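Local atomic coordinates of beta-d-glucoside glucohydrolase (Hypocrea jecorina, PDB entry 3ZZ1), a protein that probably hydrolyses terminal, non-reducing beta-D-glucosyl residues with release of beta-D-glucose, and takes part in cellulose breakdown as a secreted family 3 glycosidase. Residues Thr272-Val275 with Gln279-Thr282; Glu447-Asp452 with Asp457-Gly462; Gly596-Ala601 with Ile671-Leu676; Tyr13-Ala18 with Ala295-Gly300. All blocks are in the same frame, centred on the assembly; numbering follows the deposited sequence.

Contact 1 of 4, residues Thr272-Val275 with Gln279-Thr282; sequences TNAV and QVPT
The short link between helix 269-276 and helix 282-298, in the N-terminal domain of the family 3 fold (TIM-barrel clan), brings Ala274 and Val275, near the end of the first helix, against Gln279 and Val280 of the link and Thr282, the first residue of helix 282-298. The carbonyl of Ala274 is gripped twice. Gln279 N donates to Ala274 O at 2.7 Å and lies nearly in line with the C=O bond (169°), though the N-H itself is bent. Val280 N reaches the same Ala274 O at 3.1 Å from above the carbonyl plane, by a much straighter N-H. One residue further, the CA-H of Val275 points at Val280 O, with Val275 CA 3.4 Å from Val280 O. A water donates to both Val275 O and Val280 O, so that backbone and solvent together bridge the turn. Apolar groups fill in around these bonds. Ala274 CB meets Val280 CG2, while Val275 CG2 lies near Val280 CB. Beyond the turn, Val280 rests on Ala247 and Asn248 of helix 244-249, and Val275 touches Leu25 of helix 25-32. Pro281 occupies the N-cap position of the second helix, and Thr282, which opens that helix, touches the first through its methyl group. Val275 CG1, anti to its backbone nitrogen (chi1 173°), meets Thr282 CG2 at 3.5 Å, the two side chains crossing at about a right angle.

Contact 2 of 4, residues Glu447-Asp452 with Asp457-Gly462; sequences EGNAGD and DPWHNG
Both segments, 447-452 and 457-462, belong to the long loop that follows strand 430-437 in the C-terminal domain of the family 3 fold and runs into helix 462-472; Trp459 and His460 meet Asn449 and Glu447 across it. Along the second segment, Asp457 and Pro458 lead in, with Pro458 resting on Ile435 of the strand. Trp459 carries most of the contact. Its indole reaches the first segment, where Asn449 ND2 sits above the ring plane, offset to the rim, with amide and indole planes only 15° apart. Asn449 ND2 comes within 3.2 Å of Trp459 CZ2, an approach to ring carbon and not a hydrogen bond. The indole nitrogen is served by a water that accepts from Trp459 NE1 at 2.8 Å and also lies within hydrogen-bonding distance of Asn449 OD1; that oxygen in turn accepts from the backbone N of Asn454, which helps to fix the amide. Beside the CZ3 corner of the indole, Glu447 runs extended beyond CG (chi2 -178°), with its CB 3.9 Å from Trp459 CZ3. His460 follows in a type I' turn from Trp459 to Gly462, closed by Gly462 N donating to Trp459 O. The Glu447 carboxylate stands beside the imidazole, their planes 44° apart, and no direct hydrogen bond joins them; His460 NE2 is bonded instead to Asp374 O. Glu447 and His460 are linked through solvent: one water lies 2.6 Å from Glu447 OE1 and accepts from His460 N at 2.7 Å.

Contact 3 of 4, residues Gly596-Ala601 with Ile671-Leu676; sequences GPATGA and IRRRDL
Arg673, which follows Arg672 of strand 664-672 in the fibronectin type III-like domain, reaches across to Gly596, Pro597 and Ala598, on strand 596-597 and the loop after it. The one direct hydrogen bond runs from Arg673 NH2 to Gly596 O at 2.9 Å. The acceptor lies close to the guanidinium plane, yet the nitrogen stands well above the plane of the Gly596 carbonyl, and the N-H is bent (141°). The side chain gets there by running fully extended from CG to NE, with CG opposite the backbone nitrogen (chi1 -176°). A second bond to a main-chain oxygen, from Arg673 NH1 to Lys594 O, holds the other terminal nitrogen. Van der Waals contact is slight: Arg673 NE passes 3.9 Å from Ala598 CA. As for charge, Asp609 OD2 forms only a long, weak ion pair with Arg673 NE. Within 671-676 a true salt bridge fixes the turn, since Arg672 grips Asp675 side-on, NE to OD2 at 3.1 Å and NH2 to OD1 at 2.9 Å, while Arg672 N also donates to Asp675 OD2. Arg672 and Arg674 both pair with Asp191, tying this turn to helix 178-194. A leucine in place of Arg673 would probably leave the carbonyls of Gly596 and Lys594 without these donors. The guanidinium thus acts chiefly as a donor to main-chain oxygens, joining strand 596-597 to the turn after strand 664-672 with little help from a carboxylate.

Contact 4 of 4, residues Tyr13-Ala18 with Ala295-Gly300; sequences YDKAKA and AWYLTG
Lys15 lays its aliphatic chain over the phenol ring of Tyr297, and this is the close-packed part of the contact. Lys15 CB stands 3.7 Å from the Tyr297 ring centroid and 14° off the ring normal, a CH-pi contact over the face, while Lys15 CD comes to 3.7 Å from Tyr297 CD1. Trp296 CE3 sits over the centre of the opposite face, so the ring is held between its helix neighbour and the lysine. Ala16 adds a lighter touch, its CB 4.4 Å from Tyr297 CD2. Helix 8-20, near the N terminus, here lies against the C-terminal end of helix 282-298, which finishes in a Schellman motif at Gly300. In that last turn Ala295 O accepts from both Thr299 N and Thr299 OG1. An alanine at Tyr297 is likely to open a gap between the helices and leave the methylenes of Lys15 without the ring face they cover. The other side of the contact is watery and less direct. With its chain extended beyond CG (chi2 170°), Lys15 carries its ammonium past the ring to the vicinity of Tyr297 O, where two waters each accept from NZ and donate to Tyr297 O. A further water donates to Lys15 O at 2.5 Å. The same water has only a weak bond to Tyr297 OH, with 3.2 Å between the water oxygen and Tyr297 OH.

Overall arrangement
From the N terminus, helix 8-20 is met by the end of helix 282-298, so contact 4 closes a loop of some 277 residues that takes in most of the N-terminal domain. Contact 1 falls within that span: it is the short turn between helix 269-276 and helix 282-298, and the latter helix carries the chain on to contact 4, with centres about 24 Å apart. Contact 2 follows in series, closing a short loop in the C-terminal domain on the opposite side of the chain's centre from contact 4. Contact 3 comes last, closing a span of some 70 residues, mostly beta structure, and joining strand 596-597 to the fibronectin type III-like domain. No two of the contacts touch or cross.

Contact 1 of 4, residues Thr272-Val275 with Gln279-Thr282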
loop_
_atom_site.group_PDB
_atom_site.type_symbol
_atom_site.label_atom_id
_atom_site.label_comp_id
_atom_site.label_asym_id
_atom_site.label_seq_id
_atom_site.Cartn_x
_atom_site.Cartn_y
_atom_site.Cartn_z
ATOM N N THR A 272 -12.035 -30.469 15.031
ATOM C CA THR A 272 -12.037 -31.472 16.099
ATOM C C THR A 272 -12.284 -32.867 15.514
ATOM O O THR A 272 -11.554 -33.807 15.824
ATOM C CB THR A 272 -13.074 -31.124 17.203
ATOM O OG1 THR A 272 -12.659 -29.931 17.881
ATOM C CG2 THR A 272 -13.213 -32.256 18.225
ATOM N N ASN A 273 -13.292 -32.975 14.643
ATOM C CA ASN A 273 -13.624 -34.232 13.971
ATOM C C ASN A 273 -12.526 -34.740 13.040
ATOM O O ASN A 273 -12.279 -35.947 12.973
ATOM C CB ASN A 273 -14.947 -34.107 13.209
ATOM C CG ASN A 273 -16.151 -33.974 14.135
ATOM O OD1 ASN A 273 -16.069 -34.265 15.332
ATOM N ND2 ASN A 273 -17.276 -33.528 13.582
ATOM N N ALA A 274 -11.870 -33.823 12.330
ATOM C CA ALA A 274 -10.781 -34.176 11.411
ATOM C C ALA A 274 -9.523 -34.677 12.137
ATOM O O ALA A 274 -8.806 -35.533 11.621
ATOM C CB ALA A 274 -10.442 -33.000 10.494
ATOM N N VAL A 275 -9.268 -34.144 13.329
ATOM C CA VAL A 275 -8.160 -34.605 14.166
ATOM C C VAL A 275 -8.471 -35.985 14.766
ATOM O O VAL A 275 -7.628 -36.888 14.736
ATOM C CB VAL A 275 -7.810 -33.571 15.272
ATOM C CG1 VAL A 275 -6.772 -34.118 16.233
ATOM C CG2 VAL A 275 -7.304 -32.269 14.648
ATOM N N GLN A 279 -7.501 -37.335 10.045
ATOM C CA GLN A 279 -7.343 -36.669 8.748
ATOM C C GLN A 279 -6.371 -35.495 8.821
ATOM O O GLN A 279 -5.683 -35.190 7.846
ATOM C CB GLN A 279 -8.697 -36.228 8.188
ATOM C CG GLN A 279 -9.595 -37.387 7.778
ATOM C CD GLN A 279 -8.851 -38.439 6.978
ATOM O OE1 GLN A 279 -8.518 -39.510 7.493
ATOM N NE2 GLN A 279 -8.569 -38.136 5.722
ATOM N N VAL A 280 -6.322 -34.847 9.983
ATOM C CA VAL A 280 -5.313 -33.836 10.277
ATOM C C VAL A 280 -4.536 -34.280 11.513
ATOM O O VAL A 280 -5.129 -34.468 12.581
ATOM C CB VAL A 280 -5.937 -32.432 10.516
ATOM C CG1 VAL A 280 -4.862 -31.417 10.897
ATOM C CG2 VAL A 280 -6.693 -31.960 9.280
ATOM N N PRO A 281 -3.210 -34.458 11.374
ATOM C CA PRO A 281 -2.396 -34.849 12.523
ATOM C C PRO A 281 -2.412 -33.774 13.609
ATOM O O PRO A 281 -2.511 -32.578 13.303
ATOM C CB PRO A 281 -0.990 -34.993 11.931
ATOM C CG PRO A 281 -1.006 -34.159 10.690
ATOM C CD PRO A 281 -2.399 -34.285 10.156
ATOM N N THR A 282 -2.339 -34.204 14.866
ATOM C CA THR A 282 -2.298 -33.284 15.997
ATOM C C THR A 282 -1.097 -32.342 15.908
ATOM O O THR A 282 -1.185 -31.181 16.311
ATOM C CB THR A 282 -2.238 -34.039 17.329
ATOM O OG1 THR A 282 -1.236 -35.058 17.244
ATOM C CG2 THR A 282 -3.573 -34.677 17.644
HETATM O O HOH W 1 -5.162 -36.855 13.914
#

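Contact 2 of 4, residues Glu447-Asp452 with Asp457-Gly462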
loop_
_atom_site.group_PDB
_atom_site.type_symbol
_atom_site.label_atom_id
_atom_site.label_comp_id
_atom_site.label_asym_id
_atom_site.label_seq_id
_atom_site.Cartn_x
_atom_site.Cartn_y
_atom_site.Cartn_z
ATOM N N GLU A 447 -21.589 3.446 -9.072
ATOM C CA GLU A 447 -21.768 4.105 -10.368
ATOM C C GLU A 447 -21.340 3.205 -11.532
ATOM O O GLU A 447 -20.626 3.636 -12.435
ATOM C CB GLU A 447 -21.040 5.458 -10.401
ATOM C CG GLU A 447 -21.653 6.498 -9.470
ATOM C CD GLU A 447 -20.957 7.846 -9.529
ATOM O OE1 GLU A 447 -20.541 8.270 -10.632
ATOM O OE2 GLU A 447 -20.838 8.488 -8.462
ATOM N N GLY A 448 -21.773 1.944 -11.485
ATOM C CA GLY A 448 -21.474 0.978 -12.541
ATOM C C GLY A 448 -20.074 0.390 -12.521
ATOM O O GLY A 448 -19.705 -0.345 -13.440
ATOM N N ASN A 449 -19.291 0.707 -11.486
ATOM C CA ASN A 449 -17.952 0.135 -11.312
ATOM C C ASN A 449 -17.950 -0.977 -10.256
ATOM O O ASN A 449 -18.147 -0.715 -9.064
ATOM C CB ASN A 449 -16.934 1.225 -10.951
ATOM C CG ASN A 449 -16.676 2.190 -12.101
ATOM O OD1 ASN A 449 -15.846 1.929 -12.975
ATOM N ND2 ASN A 449 -17.389 3.311 -12.100
ATOM N N ALA A 450 -17.710 -2.210 -10.700
ATOM C CA ALA A 450 -17.878 -3.396 -9.853
ATOM C C ALA A 450 -16.791 -3.601 -8.788
ATOM O O ALA A 450 -16.776 -4.618 -8.094
ATOM C CB ALA A 450 -18.025 -4.653 -10.722
ATOM N N GLY A 451 -15.904 -2.625 -8.638
ATOM C CA GLY A 451 -14.792 -2.733 -7.708
ATOM C C GLY A 451 -13.571 -2.214 -8.423
ATOM O O GLY A 451 -13.075 -1.131 -8.107
ATOM N N ASP A 452 -13.102 -2.993 -9.396
ATOM C CA ASP A 452 -12.172 -2.503 -10.403
ATOM C C ASP A 452 -12.866 -1.390 -11.195
ATOM O O ASP A 452 -14.103 -1.348 -11.258
ATOM C CB ASP A 452 -11.750 -3.626 -11.358
ATOM C CG ASP A 452 -11.297 -4.892 -10.632
ATOM O OD1 ASP A 452 -10.332 -4.845 -9.837
ATOM O OD2 ASP A 452 -11.904 -5.949 -10.878
ATOM N N ASP A 457 -10.838 7.044 -17.181
ATOM C CA ASP A 457 -11.355 8.405 -17.323
ATOM C C ASP A 457 -11.778 8.982 -15.970
ATOM O O ASP A 457 -12.125 8.224 -15.054
ATOM C CB ASP A 457 -12.551 8.431 -18.287
ATOM C CG ASP A 457 -12.167 8.057 -19.714
ATOM O OD1 ASP A 457 -11.009 8.302 -20.105
ATOM O OD2 ASP A 457 -13.021 7.515 -20.445
ATOM N N PRO A 458 -11.756 10.324 -15.837
ATOM C CA PRO A 458 -12.308 10.939 -14.637
ATOM C C PRO A 458 -13.789 10.607 -14.513
ATOM O O PRO A 458 -14.484 10.519 -15.528
ATOM C CB PRO A 458 -12.131 12.439 -14.898
ATOM C CG PRO A 458 -11.023 12.526 -15.874
ATOM C CD PRO A 458 -11.175 11.328 -16.747
ATOM N N TRP A 459 -14.248 10.398 -13.282
ATOM C CA TRP A 459 -15.659 10.186 -12.993
ATOM C C TRP A 459 -16.433 11.492 -13.161
ATOM O O TRP A 459 -15.833 12.563 -13.313
ATOM C CB TRP A 459 -15.826 9.683 -11.561
ATOM C CG TRP A 459 -15.483 8.232 -11.344
ATOM C CD1 TRP A 459 -14.483 7.518 -11.944
ATOM C CD2 TRP A 459 -16.124 7.330 -10.429
ATOM N NE1 TRP A 459 -14.473 6.224 -11.473
ATOM C CE2 TRP A 459 -15.464 6.082 -10.539
ATOM C CE3 TRP A 459 -17.195 7.454 -9.531
ATOM C CZ2 TRP A 459 -15.847 4.961 -9.789
ATOM C CZ3 TRP A 459 -17.574 6.338 -8.785
ATOM C CH2 TRP A 459 -16.895 5.107 -8.921
ATOM N N HIS A 460 -17.763 11.397 -13.134
ATOM C CA HIS A 460 -18.649 12.569 -13.130
ATOM C C HIS A 460 -18.356 13.570 -14.244
ATOM O O HIS A 460 -18.440 14.786 -14.031
ATOM C CB HIS A 460 -18.581 13.303 -11.787
ATOM C CG HIS A 460 -18.742 12.419 -10.594
ATOM N ND1 HIS A 460 -19.793 11.539 -10.452
ATOM C CD2 HIS A 460 -17.998 12.302 -9.470
ATOM C CE1 HIS A 460 -19.681 10.909 -9.298
ATOM N NE2 HIS A 460 -18.601 11.354 -8.683
ATOM N N ASN A 461 -17.995 13.059 -15.419
ATOM C CA ASN A 461 -17.790 13.896 -16.600
ATOM C C ASN A 461 -16.663 14.924 -16.422
ATOM O O ASN A 461 -16.708 16.022 -16.983
ATOM C CB ASN A 461 -19.106 14.593 -16.978
ATOM C CG ASN A 461 -19.508 14.327 -18.410
ATOM O OD1 ASN A 461 -19.638 13.168 -18.825
ATOM N ND2 ASN A 461 -19.725 15.396 -19.175
ATOM N N GLY A 462 -15.657 14.545 -15.634
ATOM C CA GLY A 462 -14.528 15.412 -15.301
ATOM C C GLY A 462 -13.810 16.018 -16.490
ATOM O O GLY A 462 -13.428 17.189 -16.456
HETATM O O HOH W 2 -18.996 9.005 -12.632
HETATM O O HOH W 3 -13.851 4.190 -13.298
#

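Contact 3 of 4, residues Gly596-Ala601 with Ile671-Leu676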
loop_
_atom_site.group_PDB
_atom_site.type_symbol
_atom_site.label_atom_id
_atom_site.label_comp_id
_atom_site.label_asym_id
_atom_site.label_seq_id
_atom_site.Cartn_x
_atom_site.Cartn_y
_atom_site.Cartn_z
ATOM N N GLY A 596 26.789 -15.577 -6.668
ATOM C CA GLY A 596 26.337 -16.922 -6.336
ATOM C C GLY A 596 25.035 -16.937 -5.561
ATOM O O GLY A 596 24.426 -15.884 -5.334
ATOM N N PRO A 597 24.591 -18.136 -5.147
ATOM C CA PRO A 597 23.399 -18.207 -4.303
ATOM C C PRO A 597 23.629 -17.595 -2.921
ATOM O O PRO A 597 24.772 -17.480 -2.467
ATOM C CB PRO A 597 23.124 -19.713 -4.193
ATOM C CG PRO A 597 24.430 -20.377 -4.514
ATOM C CD PRO A 597 25.130 -19.468 -5.480
ATOM N N ALA A 598 22.544 -17.175 -2.278
ATOM C CA ALA A 598 22.576 -16.813 -0.867
ATOM C C ALA A 598 22.976 -18.062 -0.091
ATOM O O ALA A 598 22.598 -19.168 -0.478
ATOM C CB ALA A 598 21.225 -16.313 -0.428
ATOM N N THR A 599 23.753 -17.895 0.980
ATOM C CA THR A 599 24.301 -19.049 1.713
ATOM C C THR A 599 23.911 -19.145 3.193
ATOM O O THR A 599 24.124 -20.187 3.820
ATOM C CB THR A 599 25.841 -19.124 1.607
ATOM O OG1 THR A 599 26.408 -17.908 2.092
ATOM C CG2 THR A 599 26.284 -19.349 0.159
ATOM N N GLY A 600 23.347 -18.072 3.750
ATOM C CA GLY A 600 22.957 -18.062 5.163
ATOM C C GLY A 600 21.814 -19.020 5.450
ATOM O O GLY A 600 21.050 -19.360 4.550
ATOM N N ALA A 601 21.703 -19.468 6.702
ATOM C CA ALA A 601 20.601 -20.342 7.107
ATOM C C ALA A 601 19.305 -19.550 7.040
ATOM O O ALA A 601 19.313 -18.339 7.260
ATOM C CB ALA A 601 20.827 -20.877 8.508
ATOM N N ILE A 671 22.468 -1.094 -0.159
ATOM C CA ILE A 671 22.092 -2.196 -1.033
ATOM C C ILE A 671 22.248 -3.545 -0.335
ATOM O O ILE A 671 23.357 -3.946 0.023
ATOM C CB ILE A 671 22.892 -2.161 -2.354
ATOM C CG1 ILE A 671 22.592 -0.860 -3.111
ATOM C CG2 ILE A 671 22.578 -3.387 -3.210
ATOM C CD1 ILE A 671 23.381 -0.690 -4.386
ATOM N N ARG A 672 21.119 -4.224 -0.137
ATOM C CA ARG A 672 21.094 -5.553 0.460
ATOM C C ARG A 672 21.470 -6.572 -0.604
ATOM O O ARG A 672 21.366 -6.290 -1.806
ATOM C CB ARG A 672 19.702 -5.873 1.017
ATOM C CG ARG A 672 19.154 -4.830 2.002
ATOM C CD ARG A 672 17.652 -4.984 2.224
ATOM N NE ARG A 672 16.894 -4.873 0.978
ATOM C CZ ARG A 672 15.567 -4.775 0.891
ATOM N NH1 ARG A 672 14.814 -4.768 1.979
ATOM N NH2 ARG A 672 14.988 -4.685 -0.301
ATOM N N ARG A 673 21.894 -7.759 -0.173
ATOM C CA ARG A 673 22.241 -8.806 -1.122
ATOM C C ARG A 673 21.105 -9.102 -2.110
ATOM O O ARG A 673 21.353 -9.274 -3.311
ATOM C CB ARG A 673 22.676 -10.094 -0.423
ATOM C CG ARG A 673 23.129 -11.139 -1.429
ATOM C CD ARG A 673 23.536 -12.456 -0.811
ATOM N NE ARG A 673 24.013 -13.357 -1.862
ATOM C CZ ARG A 673 25.232 -13.311 -2.389
ATOM N NH1 ARG A 673 26.116 -12.418 -1.959
ATOM N NH2 ARG A 673 25.570 -14.158 -3.345
ATOM N N ARG A 674 19.872 -9.151 -1.605
ATOM C CA ARG A 674 18.701 -9.437 -2.445
ATOM C C ARG A 674 18.450 -8.364 -3.517
ATOM O O ARG A 674 17.859 -8.650 -4.561
ATOM C CB ARG A 674 17.449 -9.675 -1.586
ATOM C CG ARG A 674 16.881 -8.430 -0.907
ATOM C CD ARG A 674 15.923 -8.797 0.220
ATOM N NE ARG A 674 14.676 -9.387 -0.264
ATOM C CZ ARG A 674 13.511 -8.744 -0.360
ATOM N NH1 ARG A 674 13.400 -7.462 -0.010
ATOM N NH2 ARG A 674 12.444 -9.393 -0.810
ATOM N N ASP A 675 18.916 -7.141 -3.262
ATOM C CA ASP A 675 18.776 -6.038 -4.221
ATOM C C ASP A 675 19.636 -6.227 -5.471
ATOM O O ASP A 675 19.444 -5.531 -6.466
ATOM C CB ASP A 675 19.081 -4.689 -3.555
ATOM C CG ASP A 675 18.122 -4.366 -2.412
ATOM O OD1 ASP A 675 16.918 -4.704 -2.508
ATOM O OD2 ASP A 675 18.579 -3.769 -1.414
ATOM N N LEU A 676 20.576 -7.170 -5.412
ATOM C CA LEU A 676 21.404 -7.541 -6.565
ATOM C C LEU A 676 21.119 -8.972 -7.043
ATOM O O LEU A 676 21.861 -9.523 -7.864
ATOM C CB LEU A 676 22.897 -7.389 -6.230
ATOM C CG LEU A 676 23.413 -6.014 -5.779
ATOM C CD1 LEU A 676 24.875 -6.098 -5.366
ATOM C CD2 LEU A 676 23.235 -4.970 -6.873
#

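Contact 4 of 4, residues Tyr13-Ala18 with Ala295-Gly300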
loop_
_atom_site.group_PDB
_atom_site.type_symbol
_atom_site.label_atom_id
_atom_site.label_comp_id
_atom_site.label_asym_id
_atom_site.label_seq_id
_atom_site.Cartn_x
_atom_site.Cartn_y
_atom_site.Cartn_z
ATOM N N TYR A 13 8.782 -18.135 20.636
ATOM C CA TYR A 13 8.584 -19.571 20.427
ATOM C C TYR A 13 8.749 -20.411 21.694
ATOM O O TYR A 13 7.961 -21.321 21.932
ATOM C CB TYR A 13 9.478 -20.088 19.294
ATOM C CG TYR A 13 8.728 -20.248 17.994
ATOM C CD1 TYR A 13 8.041 -19.170 17.425
ATOM C CD2 TYR A 13 8.682 -21.478 17.342
ATOM C CE1 TYR A 13 7.327 -19.316 16.239
ATOM C CE2 TYR A 13 7.976 -21.633 16.154
ATOM C CZ TYR A 13 7.301 -20.550 15.609
ATOM O OH TYR A 13 6.602 -20.691 14.436
ATOM N N ASP A 14 9.761 -20.092 22.500
ATOM C CA ASP A 14 9.963 -20.752 23.799
ATOM C C ASP A 14 8.730 -20.584 24.686
ATOM O O ASP A 14 8.236 -21.555 25.261
ATOM C CB ASP A 14 11.202 -20.199 24.519
ATOM C CG ASP A 14 12.494 -20.437 23.745
ATOM O OD1 ASP A 14 12.556 -21.376 22.926
ATOM O OD2 ASP A 14 13.459 -19.678 23.965
ATOM N N LYS A 15 8.241 -19.347 24.783
ATOM C CA LYS A 15 7.025 -19.040 25.537
ATOM C C LYS A 15 5.805 -19.774 24.990
ATOM O O LYS A 15 5.001 -20.308 25.763
ATOM C CB LYS A 15 6.755 -17.533 25.548
ATOM C CG LYS A 15 7.674 -16.730 26.437
ATOM C CD LYS A 15 7.483 -15.243 26.168
ATOM C CE LYS A 15 8.548 -14.406 26.849
ATOM N NZ LYS A 15 8.308 -12.956 26.590
ATOM N N ALA A 16 5.670 -19.792 23.662
ATOM C CA ALA A 16 4.524 -20.427 23.007
ATOM C C ALA A 16 4.473 -21.931 23.258
ATOM O O ALA A 16 3.395 -22.494 23.445
ATOM C CB ALA A 16 4.524 -20.133 21.510
ATOM N N LYS A 17 5.644 -22.571 23.268
ATOM C CA LYS A 17 5.735 -24.019 23.476
ATOM C C LYS A 17 5.339 -24.423 24.893
ATOM O O LYS A 17 4.636 -25.420 25.083
ATOM C CB LYS A 17 7.136 -24.546 23.130
ATOM C CG LYS A 17 7.472 -24.532 21.637
ATOM C CD LYS A 17 6.487 -25.378 20.827
ATOM C CE LYS A 17 6.941 -25.565 19.384
ATOM N NZ LYS A 17 5.831 -26.145 18.565
ATOM N N ALA A 18 5.781 -23.642 25.881
ATOM C CA ALA A 18 5.383 -23.860 27.277
ATOM C C ALA A 18 3.870 -23.722 27.476
ATOM O O ALA A 18 3.272 -24.507 28.210
ATOM C CB ALA A 18 6.135 -22.919 28.211
ATOM N N ALA A 295 2.953 -15.162 18.212
ATOM C CA ALA A 295 2.671 -13.804 17.746
ATOM C C ALA A 295 2.162 -12.937 18.890
ATOM O O ALA A 295 2.469 -11.743 18.970
ATOM C CB ALA A 295 1.655 -13.835 16.610
ATOM N N TRP A 296 1.388 -13.564 19.771
ATOM C CA TRP A 296 0.839 -12.938 20.965
ATOM C C TRP A 296 1.960 -12.599 21.951
ATOM O O TRP A 296 2.008 -11.484 22.495
ATOM C CB TRP A 296 -0.183 -13.903 21.572
ATOM C CG TRP A 296 -0.981 -13.414 22.756
ATOM C CD1 TRP A 296 -1.833 -12.348 22.794
ATOM C CD2 TRP A 296 -1.054 -14.033 24.049
ATOM N NE1 TRP A 296 -2.403 -12.243 24.040
ATOM C CE2 TRP A 296 -1.947 -13.269 24.827
ATOM C CE3 TRP A 296 -0.443 -15.157 24.625
ATOM C CZ2 TRP A 296 -2.244 -13.589 26.161
ATOM C CZ3 TRP A 296 -0.737 -15.476 25.956
ATOM C CH2 TRP A 296 -1.626 -14.690 26.705
ATOM N N TYR A 297 2.874 -13.548 22.161
ATOM C CA TYR A 297 4.014 -13.339 23.052
ATOM C C TYR A 297 5.025 -12.355 22.477
ATOM O O TYR A 297 5.618 -11.570 23.223
ATOM C CB TYR A 297 4.706 -14.662 23.378
ATOM C CG TYR A 297 3.969 -15.508 24.392
ATOM C CD1 TYR A 297 3.793 -15.067 25.699
ATOM C CD2 TYR A 297 3.464 -16.761 24.049
ATOM C CE1 TYR A 297 3.117 -15.848 26.645
ATOM C CE2 TYR A 297 2.786 -17.546 24.982
ATOM C CZ TYR A 297 2.617 -17.082 26.275
ATOM O OH TYR A 297 1.952 -17.859 27.203
ATOM N N LEU A 298 5.212 -12.409 21.157
ATOM C CA LEU A 298 6.132 -11.529 20.430
ATOM C C LEU A 298 5.782 -10.056 20.607
ATOM O O LEU A 298 6.668 -9.218 20.752
ATOM C CB LEU A 298 6.144 -11.881 18.931
ATOM C CG LEU A 298 7.001 -11.032 17.973
ATOM C CD1 LEU A 298 8.460 -11.419 18.025
ATOM C CD2 LEU A 298 6.484 -11.144 16.545
ATOM N N THR A 299 4.486 -9.758 20.586
ATOM C CA THR A 299 3.986 -8.389 20.686
ATOM C C THR A 299 3.720 -7.977 22.129
ATOM O O THR A 299 3.247 -6.868 22.381
ATOM C CB THR A 299 2.689 -8.200 19.875
ATOM O OG1 THR A 299 1.797 -9.289 20.143
ATOM C CG2 THR A 299 2.988 -8.150 18.381
ATOM N N GLY A 300 4.013 -8.876 23.068
ATOM C CA GLY A 300 3.882 -8.593 24.494
ATOM C C GLY A 300 2.450 -8.496 24.984
ATOM O O GLY A 300 2.183 -7.907 26.028
HETATM O O HOH W 4 5.867 -11.519 25.856
HETATM O O HOH W 5 8.251 -12.821 23.728
HETATM O O HOH W 6 4.605 -19.462 28.080
#